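Local coordinates for protein lysine-sensitive aspartokinase 3 (Escherichia coli, PDB 2J0W) that catalyses the ATP-dependent phosphorylation of L-aspartate to 4-phospho-L-aspartate, the first step toward lysine, under allosteric feedback inhibition by lysine, at residues Thr309-His314 with Leu351-Thr356. Numbering follows the deposited sequence.
Sequences TLLTLH and LTLDTT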
loop_
_atom_site.group_PDB
_atom_site.type_symbol
_atom_site.label_atom_id
_atom_site.label_comp_id
_atom_site.label_asym_id
_atom_site.label_seq_id
_atom_site.Cartn_x
_atom_site.Cartn_y
_atom_site.Cartn_z
ATOM N N THR A 309 -8.743 3.418 -12.190
ATOM C CA THR A 309 -9.883 3.267 -11.304
ATOM C C THR A 309 -9.346 3.076 -9.883
ATOM O O THR A 309 -8.421 2.288 -9.676
ATOM C CB THR A 309 -10.718 2.037 -11.707
ATOM O OG1 THR A 309 -11.062 2.126 -13.097
ATOM C CG2 THR A 309 -11.986 1.961 -10.868
ATOM N N LEU A 310 -9.893 3.810 -8.914
ATOM C CA LEU A 310 -9.447 3.662 -7.524
ATOM C C LEU A 310 -10.466 2.863 -6.716
ATOM O O LEU A 310 -11.529 3.373 -6.353
ATOM C CB LEU A 310 -9.223 5.019 -6.835
ATOM C CG LEU A 310 -8.728 4.858 -5.381
ATOM C CD1 LEU A 310 -7.292 4.340 -5.379
ATOM C CD2 LEU A 310 -8.817 6.184 -4.630
ATOM N N LEU A 311 -10.126 1.606 -6.448
ATOM C CA LEU A 311 -10.984 0.708 -5.689
ATOM C C LEU A 311 -10.556 0.688 -4.228
ATOM O O LEU A 311 -9.649 -0.059 -3.851
ATOM C CB LEU A 311 -10.882 -0.695 -6.263
ATOM C CG LEU A 311 -11.773 -1.727 -5.590
ATOM C CD1 LEU A 311 -13.241 -1.357 -5.778
ATOM C CD2 LEU A 311 -11.469 -3.080 -6.193
ATOM N N THR A 312 -11.208 1.516 -3.417
ATOM C CA THR A 312 -10.909 1.624 -1.988
ATOM C C THR A 312 -11.736 0.627 -1.164
ATOM O O THR A 312 -12.963 0.586 -1.261
ATOM C CB THR A 312 -11.193 3.059 -1.486
ATOM O OG1 THR A 312 -10.368 3.989 -2.196
ATOM C CG2 THR A 312 -10.913 3.172 -0.004
ATOM N N LEU A 313 -11.057 -0.182 -0.358
ATOM C CA LEU A 313 -11.749 -1.159 0.471
ATOM C C LEU A 313 -11.624 -0.911 1.968
ATOM O O LEU A 313 -10.529 -0.876 2.532
ATOM C CB LEU A 313 -11.258 -2.568 0.157
ATOM C CG LEU A 313 -11.650 -3.087 -1.222
ATOM C CD1 LEU A 313 -11.177 -4.528 -1.389
ATOM C CD2 LEU A 313 -13.166 -2.990 -1.377
ATOM N N HIS A 314 -12.774 -0.722 2.596
ATOM C CA HIS A 314 -12.856 -0.509 4.032
ATOM C C HIS A 314 -13.475 -1.816 4.521
ATOM O O HIS A 314 -14.155 -2.490 3.753
ATOM C CB HIS A 314 -13.767 0.680 4.318
ATOM C CG HIS A 314 -13.293 1.961 3.703
ATOM N ND1 HIS A 314 -12.252 2.696 4.224
ATOM C CD2 HIS A 314 -13.713 2.628 2.602
ATOM C CE1 HIS A 314 -12.051 3.765 3.471
ATOM N NE2 HIS A 314 -12.922 3.745 2.482
ATOM N N LEU A 351 -6.991 0.493 -3.770
ATOM C CA LEU A 351 -6.409 -0.179 -4.925
ATOM C C LEU A 351 -6.432 0.671 -6.203
ATOM O O LEU A 351 -7.477 1.219 -6.570
ATOM C CB LEU A 351 -7.163 -1.491 -5.153
ATOM C CG LEU A 351 -7.117 -2.494 -3.999
ATOM C CD1 LEU A 351 -8.205 -3.525 -4.176
ATOM C CD2 LEU A 351 -5.759 -3.163 -3.960
ATOM N N THR A 352 -5.279 0.770 -6.871
ATOM C CA THR A 352 -5.144 1.545 -8.110
ATOM C C THR A 352 -5.281 0.623 -9.317
ATOM O O THR A 352 -4.355 -0.115 -9.644
ATOM C CB THR A 352 -3.766 2.259 -8.189
ATOM O OG1 THR A 352 -3.636 3.194 -7.111
ATOM C CG2 THR A 352 -3.633 3.003 -9.506
ATOM N N LEU A 353 -6.427 0.677 -9.990
ATOM C CA LEU A 353 -6.673 -0.201 -11.136
ATOM C C LEU A 353 -6.535 0.387 -12.538
ATOM O O LEU A 353 -7.219 1.346 -12.912
ATOM C CB LEU A 353 -8.051 -0.844 -11.000
ATOM C CG LEU A 353 -8.226 -1.666 -9.723
ATOM C CD1 LEU A 353 -9.537 -2.457 -9.781
ATOM C CD2 LEU A 353 -7.030 -2.603 -9.570
ATOM N N ASP A 354 -5.655 -0.232 -13.317
ATOM C CA ASP A 354 -5.381 0.182 -14.688
ATOM C C ASP A 354 -6.361 -0.483 -15.655
ATOM O O ASP A 354 -6.973 -1.498 -15.325
ATOM C CB ASP A 354 -3.937 -0.195 -15.044
ATOM C CG ASP A 354 -3.562 0.190 -16.453
ATOM O OD1 ASP A 354 -4.037 1.248 -16.933
ATOM O OD2 ASP A 354 -2.776 -0.560 -17.079
ATOM N N THR A 355 -6.534 0.093 -16.839
ATOM C CA THR A 355 -7.436 -0.513 -17.811
ATOM C C THR A 355 -6.841 -1.859 -18.190
ATOM O O THR A 355 -5.661 -2.121 -17.943
ATOM C CB THR A 355 -7.581 0.338 -19.073
ATOM O OG1 THR A 355 -6.283 0.575 -19.644
ATOM C CG2 THR A 355 -8.287 1.666 -18.739
ATOM N N THR A 356 -7.656 -2.705 -18.802
ATOM C CA THR A 356 -7.229 -4.044 -19.185
ATOM C C THR A 356 -6.092 -4.132 -20.201
ATOM O O THR A 356 -5.190 -4.969 -20.066
ATOM C CB THR A 356 -8.429 -4.834 -19.743
ATOM O OG1 THR A 356 -8.897 -4.199 -20.945
ATOM C CG2 THR A 356 -9.561 -4.862 -18.715
#
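The peptide units of T309 and L311 meet those of L353 and L351 through their N-H and C=O groups, as two antiparallel hydrogen-bonded pairs; the side chains of these four residues lie on one face of the two strands, and L310 and T352 project from the other. L351 O takes L311 N in its carbonyl plane at 2.7 Å; L351 N in return reaches L311 O from above that carbonyl's plane, 53° out of it, also at 2.7 Å. Beside this bond the CB of L351 sits 3.2 Å from the same L311 O. T309 and L353 exchange a second pair of bonds, T309 O accepting L353 N at 2.6 Å. Between them, L310 and T352 form a non-hydrogen-bonded pair, and L310 approaches L351 O with a CA-H...O contact from CA (3.3 Å) and a van der Waals contact from CD1. On the first face the side chains of L311 and L351 run alongside each other in the same direction, with L311 CD2 3.9 Å from L351 CD1. The same CD2 also meets L353 CD1 at 4.1 Å; L313 CD1 touches L351 CD1 more distantly. Strand 299-313 is central here, flanked on its other edge by strand 380-384, in the ACT-domain sheet of the region required for homodimerization. L353 packs on V339 and L313 lies near F324, both residues of the allosteric lysine site shared between the two subunits. Reciprocal backbone bonds thus satisfy the buried peptide groups of these pairs, while leucine methyls pack on the face where L353 reaches V339.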